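Side-chain contacts in putative hyaluronoglucosaminidase (Clostridium perfringens, PDB 6PWI), which belongs to glycoside hydrolase family 84 and probably has hexosaminidase activity, the chain covering the catalytic barrel and its flanking domains: residues Lys580-Val583 with Leu584-Glu588; Leu140-Asn143 with Thr144-Phe148; Lys349-Gly352 with Thr353-Glu356. All blocks are in the same frame, centred on the assembly; numbering follows the deposited sequence.

How the interactions relate
All three contacts are local, each joining consecutive residues, yet they sit in different parts of the chain. Interaction 1 is a surface contact within the single helix 575-591, where two glutamates cross a tyrosine ring and a valine at a slant and the backbone supplies the hydrogen bonds. Interactions 2 and 3 are partly buried and lie at opposite kinds of helix end: 140-148 starts a helix after a strand, with an asparagine as N-cap, whereas 349-356 leaves a short helix through a beta turn, with a threonine hydroxyl bonded back to a backbone carbonyl. Their centres are about 31 Å apart; the centre of interaction 1 lies about 61 and 63 Å from those of interactions 2 and 3.

Interaction 1: residues Lys580-Val583 with Leu584-Glu588; sequences KYYV and LGEEE
The phenol ring of Tyr582 and the carboxylate of Glu586, one helical turn further on, are the two flat groups that meet, their planes 60° apart. The carboxylate comes in obliquely, so that Glu586 OE1 lies 3.5 Å from Tyr582 CD2, while Glu586 CD sits 3.7 Å from Tyr582 CE2. Tyr563 of helix 540-572 meets the Tyr582 ring edge-to-face and also touches Glu586, and the Tyr582 hydroxyl is hydrogen-bonded to the carbonyl oxygen of Ser621. With CG of Tyr582 anti to its own nitrogen (chi1 -170°), the ring leans alongside the carbonyl carbon, where Glu586 can meet it. The Glu586 chain, extended beyond CG, reaches back to the ring at a slant, and its OE1 also passes 4.0 Å from Val583 CG2. Val583 has a second glutamate neighbour: its CG1 branch is 3.7 Å from Glu587 OE2, a contact between a methyl group and a carboxylate oxygen. Beneath these side chains runs the ordinary i to i+4 ladder, for example Glu586 N to Tyr582 O at 3.0 Å and Glu587 N to Val583 O at 3.1 Å. Gly585 is buried and its carbonyl accepts from Ser559 OG, while Tyr581 rests on Asn565 and Ser566; this inward side places helix 575-591 against helix 540-572 in the helical C-terminal part of the chain. Across the contact no side chain forms a salt bridge or a hydrogen bond with another. The polar work within the turn is therefore done by the backbone, and Glu586 and Glu587 contribute van der Waals contact through their chains and carboxylates, on a surface where solvent can probably accommodate their charge.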
loop_
_atom_site.group_PDB
_atom_site.type_symbol
_atom_site.label_atom_id
_atom_site.label_comp_id
_atom_site.label_asym_id
_atom_site.label_seq_id
_atom_site.Cartn_x
_atom_site.Cartn_y
_atom_site.Cartn_z
ATOM N N LYS A 580 -44.434 4.160 -13.030
ATOM C CA LYS A 580 -43.638 3.077 -13.587
ATOM C C LYS A 580 -42.160 3.253 -13.230
ATOM O O LYS A 580 -41.469 2.277 -12.949
ATOM C CB LYS A 580 -43.821 2.993 -15.107
ATOM C CG LYS A 580 -45.165 2.466 -15.599
ATOM C CD LYS A 580 -45.210 2.293 -17.110
ATOM C CE LYS A 580 -46.508 2.743 -17.756
ATOM N NZ LYS A 580 -47.631 1.810 -17.488
ATOM N N TYR A 581 -41.684 4.505 -13.252
ATOM C CA TYR A 581 -40.314 4.825 -12.890
ATOM C C TYR A 581 -40.084 4.518 -11.414
ATOM O O TYR A 581 -39.048 3.963 -11.051
ATOM C CB TYR A 581 -39.999 6.292 -13.187
ATOM C CG TYR A 581 -39.599 6.584 -14.609
ATOM C CD1 TYR A 581 -38.602 5.851 -15.234
ATOM C CD2 TYR A 581 -40.206 7.606 -15.328
ATOM C CE1 TYR A 581 -38.229 6.111 -16.544
ATOM C CE2 TYR A 581 -39.846 7.881 -16.639
ATOM C CZ TYR A 581 -38.851 7.131 -17.248
ATOM O OH TYR A 581 -38.482 7.385 -18.536
ATOM N N TYR A 582 -41.052 4.900 -10.571
ATOM C CA TYR A 582 -40.967 4.654 -9.141
ATOM C C TYR A 582 -40.793 3.156 -8.893
ATOM O O TYR A 582 -39.935 2.744 -8.119
ATOM C CB TYR A 582 -42.204 5.202 -8.428
ATOM C CG TYR A 582 -42.111 5.213 -6.924
ATOM C CD1 TYR A 582 -41.680 6.345 -6.245
ATOM C CD2 TYR A 582 -42.465 4.099 -6.172
ATOM C CE1 TYR A 582 -41.599 6.369 -4.859
ATOM C CE2 TYR A 582 -42.379 4.103 -4.788
ATOM C CZ TYR A 582 -41.942 5.241 -4.130
ATOM O OH TYR A 582 -41.856 5.259 -2.770
ATOM N N VAL A 583 -41.601 2.352 -9.583
ATOM C CA VAL A 583 -41.564 0.907 -9.464
ATOM C C VAL A 583 -40.208 0.380 -9.941
ATOM O O VAL A 583 -39.606 -0.454 -9.262
ATOM C CB VAL A 583 -42.759 0.259 -10.189
ATOM C CG1 VAL A 583 -42.581 -1.241 -10.366
ATOM C CG2 VAL A 583 -44.062 0.556 -9.452
ATOM N N LEU A 584 -39.720 0.882 -11.087
ATOM C CA LEU A 584 -38.406 0.501 -11.578
ATOM C C LEU A 584 -37.351 0.832 -10.518
ATOM O O LEU A 584 -36.464 0.024 -10.250
ATOM C CB LEU A 584 -38.122 1.177 -12.926
ATOM C CG LEU A 584 -36.780 0.831 -13.583
ATOM C CD1 LEU A 584 -36.557 -0.674 -13.682
ATOM C CD2 LEU A 584 -36.647 1.478 -14.956
ATOM N N GLY A 585 -37.496 1.996 -9.874
ATOM C CA GLY A 585 -36.594 2.440 -8.823
ATOM C C GLY A 585 -36.532 1.461 -7.656
ATOM O O GLY A 585 -35.452 1.181 -7.147
ATOM N N GLU A 586 -37.696 0.948 -7.243
ATOM C CA GLU A 586 -37.792 0.014 -6.131
ATOM C C GLU A 586 -37.119 -1.313 -6.478
ATOM O O GLU A 586 -36.501 -1.930 -5.613
ATOM C CB GLU A 586 -39.253 -0.289 -5.811
ATOM C CG GLU A 586 -39.967 0.774 -5.003
ATOM C CD GLU A 586 -41.457 0.478 -4.927
ATOM O OE1 GLU A 586 -42.134 0.617 -5.963
ATOM O OE2 GLU A 586 -41.932 0.067 -3.849
ATOM N N GLU A 587 -37.274 -1.760 -7.732
ATOM C CA GLU A 587 -36.790 -3.064 -8.164
ATOM C C GLU A 587 -35.268 -3.043 -8.245
ATOM O O GLU A 587 -34.619 -4.023 -7.889
ATOM C CB GLU A 587 -37.402 -3.490 -9.502
ATOM C CG GLU A 587 -38.879 -3.847 -9.416
ATOM C CD GLU A 587 -39.631 -3.969 -10.739
ATOM O OE1 GLU A 587 -39.064 -3.591 -11.797
ATOM O OE2 GLU A 587 -40.790 -4.445 -10.713
ATOM N N GLU A 588 -34.717 -1.908 -8.693
ATOM C CA GLU A 588 -33.278 -1.758 -8.835
ATOM C C GLU A 588 -32.609 -1.696 -7.463
ATOM O O GLU A 588 -31.555 -2.295 -7.268
ATOM C CB GLU A 588 -32.925 -0.561 -9.716
ATOM C CG GLU A 588 -33.415 -0.698 -11.143
ATOM C CD GLU A 588 -32.737 -1.746 -12.017
ATOM O OE1 GLU A 588 -32.006 -2.618 -11.476
ATOM O OE2 GLU A 588 -32.941 -1.685 -13.251
#

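Interaction 2: residues Leu140-Asn143 with Thr144-Phe148; sequences LGKN and TDSAF. With EDO (1,2-ethanediol), chain I.
Asn143 and Ser146 meet at the start of helix 144-158, where OD1 of the asparagine takes two donors from one residue. Ser146 N donates to Asn143 OD1 at 3.0 Å, nearly along the C=O axis and with an N-H...O angle of 156°; Ser146 OG donates to the same oxygen at 3.1 Å, but from above the amide plane. Asn143 is thus the N-cap, and its chi1 of 50° sets CG between its own nitrogen and carbonyl carbon, turning the amide oxygen over the first helical turn. The main chain follows at once: Ala147 N bonds to Asn143 O at 3.0 Å. The tight side is formed by the buried residues Gly141, Ser146 and Ala147; having no side chain, Gly141 lets strand and helix approach until its CA lies 4.0 Å from Ser146 CB. This is a strand-turn-helix connection in the N-terminal domain related to that of family 20 hydrolases: strand 136-141 ends on Gly141, and two residues later the chain is already turning into the helix. Thr144 and Asp145 tie its first turn to other parts of the fold, Thr144 OG1 bonding to Asp65 N and Thr68 OG1, and Asp145 forming a salt bridge with Lys248. The more exposed side is looser between the two segments: Lys142 meets the helix at Ser146 alone, with CG 3.4 Å from Ser146 OG, and then bends away. Its amine is nonetheless anchored, NZ donating to the carbonyls of Phe122 and Asn124, and it reaches an ethanediol, probably from the crystallisation liquor, at 3.3 Å to O1, with a weak bond to O2.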
loop_
_atom_site.group_PDB
_atom_site.type_symbol
_atom_site.label_atom_id
_atom_site.label_comp_id
_atom_site.label_asym_id
_atom_site.label_seq_id
_atom_site.Cartn_x
_atom_site.Cartn_y
_atom_site.Cartn_z
ATOM N N LEU A 140 23.665 6.990 -8.316
ATOM C CA LEU A 140 24.534 6.706 -7.190
ATOM C C LEU A 140 23.660 6.567 -5.949
ATOM O O LEU A 140 22.957 7.509 -5.586
ATOM C CB LEU A 140 25.541 7.851 -7.034
ATOM C CG LEU A 140 26.714 7.570 -6.096
ATOM C CD1 LEU A 140 27.670 6.560 -6.709
ATOM C CD2 LEU A 140 27.457 8.850 -5.753
ATOM N N GLY A 141 23.692 5.385 -5.324
ATOM C CA GLY A 141 22.934 5.151 -4.105
ATOM C C GLY A 141 23.863 4.956 -2.911
ATOM O O GLY A 141 25.050 4.693 -3.095
ATOM N N LYS A 142 23.323 5.081 -1.691
ATOM C CA LYS A 142 24.123 4.854 -0.496
ATOM C C LYS A 142 24.454 3.369 -0.382
ATOM O O LYS A 142 25.436 3.000 0.255
ATOM C CB LYS A 142 23.425 5.379 0.760
ATOM C CG LYS A 142 22.138 4.666 1.152
ATOM C CD LYS A 142 21.504 5.235 2.408
ATOM C CE LYS A 142 22.396 5.156 3.631
ATOM N NZ LYS A 142 21.871 5.982 4.741
ATOM N N ASN A 143 23.627 2.537 -1.026
ATOM C CA ASN A 143 23.854 1.106 -1.121
ATOM C C ASN A 143 23.098 0.589 -2.343
ATOM O O ASN A 143 22.464 1.369 -3.054
ATOM C CB ASN A 143 23.440 0.388 0.165
ATOM C CG ASN A 143 22.052 0.788 0.618
ATOM O OD1 ASN A 143 21.107 0.782 -0.174
ATOM N ND2 ASN A 143 21.921 1.167 1.880
ATOM N N THR A 144 23.156 -0.732 -2.559
ATOM C CA THR A 144 22.555 -1.344 -3.735
ATOM C C THR A 144 21.032 -1.165 -3.728
ATOM O O THR A 144 20.441 -0.865 -4.770
ATOM C CB THR A 144 23.075 -2.773 -3.959
ATOM O OG1 THR A 144 22.789 -3.148 -5.309
ATOM C CG2 THR A 144 22.518 -3.791 -2.987
ATOM N N ASP A 145 20.409 -1.332 -2.549
ATOM C CA ASP A 145 18.975 -1.135 -2.384
ATOM C C ASP A 145 18.561 0.252 -2.886
ATOM O O ASP A 145 17.578 0.381 -3.615
ATOM C CB ASP A 145 18.534 -1.344 -0.931
ATOM C CG ASP A 145 18.603 -2.780 -0.433
ATOM O OD1 ASP A 145 18.649 -3.704 -1.270
ATOM O OD2 ASP A 145 18.599 -2.964 0.796
ATOM N N SER A 146 19.325 1.283 -2.498
ATOM C CA SER A 146 19.039 2.659 -2.883
ATOM C C SER A 146 19.294 2.887 -4.372
ATOM O O SER A 146 18.591 3.675 -5.006
ATOM C CB SER A 146 19.822 3.617 -2.046
ATOM O OG SER A 146 19.562 3.385 -0.671
ATOM N N ALA A 147 20.299 2.198 -4.927
ATOM C CA ALA A 147 20.537 2.290 -6.358
ATOM C C ALA A 147 19.308 1.767 -7.096
ATOM O O ALA A 147 18.862 2.374 -8.065
ATOM C CB ALA A 147 21.799 1.556 -6.756
ATOM N N PHE A 148 18.767 0.649 -6.596
ATOM C CA PHE A 148 17.548 0.038 -7.099
ATOM C C PHE A 148 16.401 1.054 -7.141
ATOM O O PHE A 148 15.759 1.204 -8.179
ATOM C CB PHE A 148 17.197 -1.184 -6.250
ATOM C CG PHE A 148 16.061 -2.029 -6.764
ATOM C CD1 PHE A 148 16.308 -3.199 -7.467
ATOM C CD2 PHE A 148 14.746 -1.678 -6.511
ATOM C CE1 PHE A 148 15.262 -3.991 -7.921
ATOM C CE2 PHE A 148 13.701 -2.465 -6.971
ATOM C CZ PHE A 148 13.959 -3.623 -7.672
HETATM C C1 EDO I . 19.283 3.270 6.914
HETATM O O1 EDO I . 19.789 4.587 6.853
HETATM C C2 EDO I . 18.742 2.870 5.598
HETATM O O2 EDO I . 19.258 3.683 4.561
#

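Interaction 3: residues Lys349-Gly352 with Thr353-Glu356; sequences KTIG and TMPE
Thr353 turns its hydroxyl back onto the carbonyl of Thr350, and its first torsion explains how. At a chi1 of 71°, OG1 stands between the threonine's own nitrogen and carbonyl carbon, which brings it 2.6 Å from Thr350 O as a hydrogen-bond donor lying in the carbonyl plane. Thr353 N donates to the same oxygen at 2.8 Å, but from well above that plane, so one acceptor is held by both the backbone and the side chain of one residue. The methyl branch turns to the preceding carbonyl, CG2 lying 3.5 Å from Lys349 O. Met354 starts from nearly the same first torsion, but its chain runs on straight at chi2 and bends at chi3 (60°), so that together these turns bring the methyl group to Ile351. There CG1 lies beside the isoleucine's own nitrogen (chi1 -76°) and carries CD1 to 3.8 Å from Met354 CE; the two apolar chains run side by side, pointing the same way. Between them the backbone makes a type I beta turn from Ile351 to Met354, closed by Met354 N to Ile351 O at 3.2 Å. Helix 346-351 is thereby led into the loop before barrel strand 359-362. Ile351 and Met354 both rest on Phe329 of neighbouring strand 328-330, Thr350 packs on helix 304-321, and Arg385, between helix 373-383 and strand 387-391, bonds to the carbonyls of Gly352, Met354 and Pro355.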
loop_
_atom_site.group_PDB
_atom_site.type_symbol
_atom_site.label_atom_id
_atom_site.label_comp_id
_atom_site.label_asym_id
_atom_site.label_seq_id
_atom_site.Cartn_x
_atom_site.Cartn_y
_atom_site.Cartn_z
ATOM N N LYS A 349 7.439 -0.188 29.286
ATOM C CA LYS A 349 8.731 0.170 29.849
ATOM C C LYS A 349 9.688 -1.013 29.715
ATOM O O LYS A 349 10.855 -0.824 29.364
ATOM C CB LYS A 349 8.558 0.629 31.298
ATOM C CG LYS A 349 9.792 1.194 31.990
ATOM C CD LYS A 349 9.455 1.686 33.382
ATOM C CE LYS A 349 10.563 1.509 34.400
ATOM N NZ LYS A 349 11.481 2.671 34.411
ATOM N N THR A 350 9.181 -2.232 29.960
ATOM C CA THR A 350 10.014 -3.422 29.886
ATOM C C THR A 350 10.410 -3.737 28.444
ATOM O O THR A 350 11.582 -4.008 28.169
ATOM C CB THR A 350 9.326 -4.633 30.518
ATOM O OG1 THR A 350 9.103 -4.260 31.874
ATOM C CG2 THR A 350 10.192 -5.869 30.482
ATOM N N ILE A 351 9.406 -3.735 27.556
ATOM C CA ILE A 351 9.549 -3.974 26.128
ATOM C C ILE A 351 10.620 -3.044 25.564
ATOM O O ILE A 351 11.402 -3.439 24.707
ATOM C CB ILE A 351 8.174 -3.817 25.441
ATOM C CG1 ILE A 351 7.287 -5.038 25.698
ATOM C CG2 ILE A 351 8.274 -3.519 23.957
ATOM C CD1 ILE A 351 8.009 -6.370 25.636
ATOM N N GLY A 352 10.675 -1.821 26.097
ATOM C CA GLY A 352 11.623 -0.819 25.640
ATOM C C GLY A 352 13.068 -1.113 26.042
ATOM O O GLY A 352 13.978 -0.431 25.579
ATOM N N THR A 353 13.276 -2.120 26.900
ATOM C CA THR A 353 14.628 -2.487 27.301
ATOM C C THR A 353 15.206 -3.560 26.378
ATOM O O THR A 353 16.356 -3.948 26.555
ATOM C CB THR A 353 14.732 -2.927 28.769
ATOM O OG1 THR A 353 14.106 -4.203 28.902
ATOM C CG2 THR A 353 14.145 -1.924 29.737
ATOM N N MET A 354 14.429 -4.032 25.394
ATOM C CA MET A 354 14.971 -4.971 24.426
ATOM C C MET A 354 15.943 -4.245 23.491
ATOM O O MET A 354 15.967 -3.016 23.470
ATOM C CB MET A 354 13.869 -5.708 23.660
ATOM C CG MET A 354 13.119 -4.873 22.641
ATOM S SD MET A 354 11.900 -5.887 21.753
ATOM C CE MET A 354 10.852 -6.447 23.094
ATOM N N PRO A 355 16.835 -4.960 22.756
ATOM C CA PRO A 355 17.885 -4.312 21.968
ATOM C C PRO A 355 17.355 -3.165 21.117
ATOM O O PRO A 355 16.281 -3.274 20.533
ATOM C CB PRO A 355 18.386 -5.447 21.072
ATOM C CG PRO A 355 18.207 -6.670 21.924
ATOM C CD PRO A 355 16.921 -6.427 22.685
ATOM N N GLU A 356 18.155 -2.095 21.045
ATOM C CA GLU A 356 17.826 -0.814 20.437
ATOM C C GLU A 356 17.445 -0.943 18.962
ATOM O O GLU A 356 16.767 -0.074 18.421
ATOM C CB GLU A 356 19.053 0.091 20.511
ATOM C CG GLU A 356 19.080 1.026 21.707
ATOM C CD GLU A 356 20.075 2.162 21.501
ATOM O OE1 GLU A 356 21.301 1.904 21.594
ATOM O OE2 GLU A 356 19.630 3.299 21.208
#